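Local atomic coordinates of transcriptional regulator (Bacillus subtilis, PDB entry 1VI0), a protein that represses genes of fatty acid transport and beta-oxidation as a DNA-binding homodimer, and loses its hold on DNA when long-chain fatty acyl-CoA binds. Residues 54-59 and 115-120; 87-92 and 183-188. All blocks are in the same frame, centred on the assembly; numbering follows the deposited sequence.

Interaction 1: residues 54-59 and 115-120. With DCC (dodecyl-coa), chain C.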
# COMPACT_ATOMS: atom_id res chain seq x y z
N ASP A 54 13.77 -16.79 2.99
CA ASP A 54 12.92 -17.95 2.82
C ASP A 54 11.86 -18.08 3.93
O ASP A 54 10.70 -18.41 3.63
CB ASP A 54 13.76 -19.22 2.75
CG ASP A 54 13.00 -20.43 2.29
OD1 ASP A 54 12.04 -20.31 1.49
OD2 ASP A 54 13.28 -21.54 2.78
N ILE A 55 12.20 -17.75 5.15
CA ILE A 55 11.26 -17.73 6.27
C ILE A 55 10.19 -16.64 6.03
O ILE A 55 9.00 -17.00 6.11
CB ILE A 55 11.92 -17.51 7.61
CG1 ILE A 55 12.91 -18.67 7.94
CG2 ILE A 55 10.89 -17.42 8.73
CD1 ILE A 55 13.81 -18.28 9.13
N LEU A 56 10.57 -15.48 5.61
CA LEU A 56 9.58 -14.39 5.36
C LEU A 56 8.59 -14.79 4.29
O LEU A 56 7.35 -14.67 4.36
CB LEU A 56 10.28 -13.13 4.94
CG LEU A 56 9.33 -11.91 4.75
CD1 LEU A 56 8.82 -11.46 6.11
CD2 LEU A 56 10.16 -10.80 4.09
N ILE A 57 9.15 -15.20 3.15
CA ILE A 57 8.33 -15.66 2.02
C ILE A 57 7.45 -16.83 2.39
O ILE A 57 6.23 -16.83 2.09
CB ILE A 57 9.28 -16.02 0.85
CG1 ILE A 57 9.99 -14.76 0.38
CG2 ILE A 57 8.50 -16.72 -0.26
CD1 ILE A 57 11.26 -15.07 -0.42
N SER A 58 7.93 -17.83 3.12
CA SER A 58 7.19 -19.01 3.52
C SER A 58 6.09 -18.68 4.55
O SER A 58 5.00 -19.21 4.49
CB SER A 58 8.12 -20.09 4.09
OG SER A 58 8.98 -20.59 3.05
N LEU A 59 6.41 -17.72 5.40
CA LEU A 59 5.38 -17.30 6.42
C LEU A 59 4.22 -16.69 5.66
O LEU A 59 3.04 -17.03 5.90
CB LEU A 59 6.07 -16.36 7.33
CG LEU A 59 5.47 -15.31 8.20
CD1 LEU A 59 6.60 -14.63 9.00
CD2 LEU A 59 4.63 -14.25 7.50
N LEU A 115 13.66 -5.34 -5.15
CA LEU A 115 12.71 -5.92 -6.13
C LEU A 115 12.79 -7.38 -6.31
O LEU A 115 11.73 -8.07 -6.42
CB LEU A 115 12.77 -5.13 -7.43
CG LEU A 115 12.02 -3.79 -7.47
CD1 LEU A 115 11.76 -3.38 -8.94
CD2 LEU A 115 10.69 -3.89 -6.74
N GLU A 116 13.96 -8.05 -6.29
CA GLU A 116 13.89 -9.52 -6.45
C GLU A 116 12.96 -10.10 -5.40
O GLU A 116 12.01 -10.82 -5.72
CB GLU A 116 15.24 -10.17 -6.47
CG GLU A 116 15.93 -10.32 -5.13
CD GLU A 116 15.87 -11.74 -4.59
OE1 GLU A 116 15.36 -11.95 -3.47
OE2 GLU A 116 16.35 -12.66 -5.31
N LEU A 117 13.18 -9.74 -4.13
CA LEU A 117 12.39 -10.28 -3.04
C LEU A 117 10.92 -9.87 -3.12
O LEU A 117 10.02 -10.70 -2.91
CB LEU A 117 12.97 -9.81 -1.71
CG LEU A 117 12.24 -10.22 -0.44
CD1 LEU A 117 11.98 -11.72 -0.41
CD2 LEU A 117 13.01 -9.79 0.79
N ARG A 118 10.66 -8.62 -3.45
CA ARG A 118 9.27 -8.14 -3.50
C ARG A 118 8.42 -8.86 -4.54
O ARG A 118 7.19 -9.06 -4.36
CB ARG A 118 9.23 -6.66 -3.69
CG ARG A 118 7.86 -6.04 -3.65
CD ARG A 118 7.05 -6.58 -2.41
NE ARG A 118 5.87 -5.70 -2.38
CZ ARG A 118 5.90 -4.45 -1.98
NH1 ARG A 118 4.79 -3.69 -2.09
NH2 ARG A 118 6.99 -3.95 -1.45
N GLN A 119 9.05 -9.23 -5.65
CA GLN A 119 8.32 -10.01 -6.68
C GLN A 119 7.90 -11.37 -6.14
O GLN A 119 6.84 -11.91 -6.47
CB GLN A 119 9.28 -10.32 -7.85
CG GLN A 119 9.33 -9.24 -8.91
CD GLN A 119 10.18 -9.77 -10.08
OE1 GLN A 119 11.28 -10.26 -9.83
NE2 GLN A 119 9.62 -9.65 -11.27
N LYS A 120 8.79 -11.97 -5.34
CA LYS A 120 8.52 -13.29 -4.77
C LYS A 120 7.31 -13.20 -3.84
O LYS A 120 6.37 -13.95 -3.98
CB LYS A 120 9.74 -13.82 -4.02
CG LYS A 120 11.00 -13.76 -4.91
CD LYS A 120 12.21 -14.36 -4.19
CE LYS A 120 13.44 -14.20 -5.08
NZ LYS A 120 14.71 -14.42 -4.30
C2 DCC C . -3.75 -2.01 -17.49
C4 DCC C . -2.65 -3.51 -16.24
C5 DCC C . -3.27 -3.13 -15.08
C6 DCC C . -4.17 -2.05 -15.22
C8 DCC C . -1.99 -4.72 -14.55
C10 DCC C . -3.33 -12.24 4.09
C11 DCC C . -2.93 -12.87 5.44
C12 DCC C . -1.61 -13.63 5.39
N9 DCC C . -1.80 -4.52 -15.90
N7 DCC C . -2.83 -3.88 -14.01
N3 DCC C . -2.85 -3.01 -17.47
N1 DCC C . -4.44 -1.53 -16.44
N6 DCC C . -4.81 -1.55 -14.16
C1' DCC C . -1.00 -5.35 -16.87
C2' DCC C . 0.40 -5.75 -16.36
O2' DCC C . 1.33 -4.78 -16.91
C3' DCC C . 0.62 -7.10 -17.12
O3' DCC C . 0.82 -6.79 -18.54
C4' DCC C . -0.83 -7.71 -16.98
O4' DCC C . -1.71 -6.59 -16.93
C5' DCC C . -0.91 -8.64 -15.79
O5' DCC C . -0.42 -8.05 -14.55
P1 DCC C . -1.21 -8.13 -13.18
O11 DCC C . -0.42 -7.47 -12.16
O12 DCC C . -2.67 -7.63 -13.43
O6 DCC C . -1.40 -9.64 -12.91
P2 DCC C . -0.14 -10.39 -12.51
O21 DCC C . -0.62 -11.71 -11.96
O22 DCC C . 0.82 -10.36 -13.63
O7 DCC C . 0.58 -9.65 -11.26
CPA DCC C . 0.05 -9.97 -9.89
CPB DCC C . 0.85 -9.15 -8.83
CP8 DCC C . 1.01 -7.70 -9.30
CP7 DCC C . 2.24 -9.78 -8.75
CP9 DCC C . 0.29 -9.28 -7.46
OP3 DCC C . -0.21 -7.14 -9.68
CP6 DCC C . 1.70 -6.81 -8.29
OP2 DCC C . 2.86 -7.02 -7.98
NP2 DCC C . 0.95 -5.84 -7.84
CP5 DCC C . 1.47 -4.88 -6.78
CP4 DCC C . 0.88 -5.43 -5.43
CP3 DCC C . 1.52 -4.70 -4.24
OP1 DCC C . 2.73 -4.73 -4.07
NP1 DCC C . 0.70 -4.03 -3.49
CP2 DCC C . 1.07 -3.22 -2.31
CP1 DCC C . 0.42 -3.97 -1.17
S DCC C . 0.68 -5.75 -1.09
P3 DCC C . 1.88 -7.44 -19.56
O31 DCC C . 3.14 -7.65 -18.85
O32 DCC C . 1.34 -8.71 -20.07
O33 DCC C . 1.96 -6.39 -20.64
CA1 DCC C . 2.27 -5.82 -0.23
CA2 DCC C . 2.54 -7.21 0.43
OA1 DCC C . 3.00 -4.86 -0.13
CA3 DCC C . 1.82 -7.37 1.78
CA4 DCC C . 0.87 -8.50 1.95
CA5 DCC C . -0.59 -8.12 1.91
CA6 DCC C . -1.48 -8.90 2.87
CA7 DCC C . -2.42 -9.89 2.22
CA8 DCC C . -3.76 -10.10 2.83
CA9 DCC C . -3.79 -10.77 4.21

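Interaction 2: residues 87-92 and 183-188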
# COMPACT_ATOMS: atom_id res chain seq x y z
N LEU A 87 -17.89 -10.83 2.71
CA LEU A 87 -17.19 -11.91 3.38
C LEU A 87 -15.68 -11.70 3.30
O LEU A 87 -14.99 -11.78 4.34
CB LEU A 87 -17.64 -13.25 2.84
CG LEU A 87 -17.44 -14.42 3.84
CD1 LEU A 87 -17.85 -13.99 5.24
CD2 LEU A 87 -18.33 -15.57 3.38
N VAL A 88 -15.20 -11.40 2.09
CA VAL A 88 -13.78 -11.12 1.95
C VAL A 88 -13.35 -9.99 2.87
O VAL A 88 -12.34 -10.19 3.56
CB VAL A 88 -13.43 -10.69 0.48
CG1 VAL A 88 -12.00 -10.28 0.44
CG2 VAL A 88 -13.66 -11.93 -0.41
N ILE A 89 -14.03 -8.87 2.88
CA ILE A 89 -13.62 -7.75 3.74
C ILE A 89 -13.60 -8.14 5.22
O ILE A 89 -12.67 -7.89 5.97
CB ILE A 89 -14.43 -6.49 3.47
CG1 ILE A 89 -14.35 -6.11 1.94
CG2 ILE A 89 -14.03 -5.34 4.33
CD1 ILE A 89 -15.36 -5.10 1.55
N SER A 90 -14.75 -8.70 5.64
CA SER A 90 -14.83 -9.04 7.08
C SER A 90 -13.83 -10.11 7.47
O SER A 90 -13.18 -9.97 8.53
CB SER A 90 -16.28 -9.42 7.39
OG SER A 90 -16.63 -10.65 6.85
N LYS A 91 -13.54 -11.08 6.59
CA LYS A 91 -12.58 -12.11 6.90
C LYS A 91 -11.14 -11.55 6.90
O LYS A 91 -10.38 -11.92 7.81
CB LYS A 91 -12.76 -13.38 6.10
CG LYS A 91 -14.16 -13.99 6.33
CD LYS A 91 -14.12 -14.88 7.56
CE LYS A 91 -15.29 -14.62 8.50
NZ LYS A 91 -15.11 -13.32 9.24
N HIS A 92 -10.87 -10.66 5.98
CA HIS A 92 -9.52 -10.03 5.92
C HIS A 92 -9.28 -9.24 7.23
O HIS A 92 -8.28 -9.40 7.94
CB HIS A 92 -9.42 -9.19 4.68
CG HIS A 92 -8.11 -8.53 4.36
ND1 HIS A 92 -7.62 -8.39 3.06
CD2 HIS A 92 -7.25 -7.88 5.15
CE1 HIS A 92 -6.50 -7.66 3.12
NE2 HIS A 92 -6.24 -7.35 4.40
N ASN A 183 -18.70 -3.34 6.98
CA ASN A 183 -19.81 -3.00 6.11
C ASN A 183 -19.69 -1.66 5.45
O ASN A 183 -20.10 -1.46 4.30
CB ASN A 183 -21.13 -3.06 6.92
CG ASN A 183 -22.37 -2.97 6.06
OD1 ASN A 183 -22.67 -3.97 5.36
ND2 ASN A 183 -23.11 -1.90 6.10
N SER A 184 -19.13 -0.62 6.12
CA SER A 184 -19.05 0.69 5.56
C SER A 184 -18.01 0.75 4.42
O SER A 184 -18.26 1.38 3.41
CB SER A 184 -18.73 1.77 6.61
OG SER A 184 -19.88 1.79 7.49
N VAL A 185 -17.02 -0.13 4.59
CA VAL A 185 -15.96 -0.24 3.54
C VAL A 185 -16.61 -0.89 2.30
O VAL A 185 -16.53 -0.32 1.21
CB VAL A 185 -14.81 -1.08 4.05
CG1 VAL A 185 -13.84 -1.28 2.85
CG2 VAL A 185 -14.01 -0.29 5.12
N LEU A 186 -17.31 -1.99 2.55
CA LEU A 186 -18.12 -2.60 1.45
C LEU A 186 -18.99 -1.60 0.74
O LEU A 186 -18.97 -1.49 -0.52
CB LEU A 186 -19.00 -3.70 2.09
CG LEU A 186 -20.02 -4.28 1.11
CD1 LEU A 186 -19.34 -5.16 0.03
CD2 LEU A 186 -21.01 -5.14 1.88
N GLU A 187 -19.84 -0.79 1.45
CA GLU A 187 -20.72 0.15 0.79
C GLU A 187 -20.01 1.22 -0.03
O GLU A 187 -20.51 1.66 -1.09
CB GLU A 187 -21.71 0.74 1.82
CG GLU A 187 -22.70 -0.33 2.34
CD GLU A 187 -23.57 -0.89 1.20
OE1 GLU A 187 -23.69 -0.26 0.14
OE2 GLU A 187 -24.16 -1.97 1.40
N LEU A 188 -18.84 1.66 0.43
CA LEU A 188 -18.02 2.61 -0.29
C LEU A 188 -17.57 1.97 -1.63
O LEU A 188 -17.67 2.68 -2.63
CB LEU A 188 -16.75 3.00 0.50
CG LEU A 188 -17.10 4.08 1.63
CD1 LEU A 188 -16.04 4.12 2.65
CD2 LEU A 188 -17.31 5.40 0.89

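Interaction 1: residues 54-59 and 115-120
I57 and L117 meet through their outermost methyl groups, I57 CD1 lying 3.4 Å from L117 CD1, tighter than usual for two carbons. The ethyl arm of I57 makes the touch: with CG1 beside the backbone N (chi1 -65°) and CD1 extended beyond it, the arm reaches across to helix 115-141 and places CG1 3.7 Å from L117 CD1. K120 completes this small apolar patch with its methylene chain, its CD being 4.0 Å from I57 CD1, while L56 touches the other branch of L117 only loosely, CD2 to CD2 at 4.5 Å.

Beyond CD the chain of K120 turns from I57 to a charged partner. Its extended chain carries NZ back to E116 one turn earlier, 2.6 Å from OE2 and 2.7 Å from OE1, on the syn side of both oxygens and moderately tilted out of the carboxylate plane; E53 supplies a second acidic partner. Because E116 and E53 bring like charges close together, a methionine in place of K120 would probably leave their carboxylates without a shared cation, and so with their mutual repulsion unrelieved.

One residue after L117, R118 turns to the dodecyl-CoA. Its NH1 gives a hydrogen bond to DCC OP1 (3.0 Å, 153° at the hydrogen), and the thioester oxygen OA1 lies over one face of the guanidinium. Bonds from NE to N122 and from NH2 to the backbone O of Q112 fix the rotation of the group.

The two helix segments run nearly parallel at 25°, their axes 10.8 Å apart. Helix 52-75 packs against helix 9-24 of the DNA-binding domain through I55 and L59, so this contact joins that domain to the ligand-binding helix 115-141 of a TetR-family regulator.

Interaction 2: residues 87-92 and 183-188
I89 points its ethyl arm at the backbone of helix 182-191, and CD1 comes to rest 3.7 Å from L186 CA and 3.8 Å from L186 N. The same methyl reaches L186 CB at 3.9 Å, so the close part of the contact is a single methyl seated against the start of a side chain and the main chain beneath it. The torsion that sets CG1 beside the backbone N of I89 (chi1 -55°), followed by an extended step to CD1, gives the arm its reach; the CA atoms of I89 and L186 are the nearest pair across the two segments, at 7.2 Å.

Looser packing follows on the V185 side, where CG1 is 4.3 Å from I89 CD1. V185 also lies on T161 and F93, and I89 on I162, so helices 151-171 and 81-97 take part in enclosing the patch. The L186 side chain also packs on K82, L85 and A86 of helix 81-97. The solvent side of helix 182-191 is a different surface: N183 and S184 are exposed, and S184 packs on L153 of the second subunit.

H92, on the same segment as I89, touches the dodecyl-CoA and is hydrogen-bonded through ND1 to the hydroxyl of Y128. With no hydrogen bond or salt bridge across the two segments, the contact between them is van der Waals packing of apolar groups; a salt bridge from E187 to K82, near the beginning of helix 81-97, adds a polar link between the same helices.

Overall arrangement
The two contacts illustrate how a TetR-family chain packs its helices at two well-separated places. Their centres are 28 Å apart, on opposite sides of the chain's centre, and their nearest atoms stay about 13 Å from each other. Along the sequence the segments alternate: 54-59, 87-92, 115-120, 183-188, on helices 52-75, 81-97, 115-141 and 182-191. Interaction 1 ties the DNA-binding part to helix 115-141, which carries R118, whereas interaction 2 lies wholly within the C-terminal part of the chain. Each carries a pocket residue, R118 and H92, and each touches the second subunit, consistent with acyl-CoA binding being felt through the dimer as far as the DNA-binding domain.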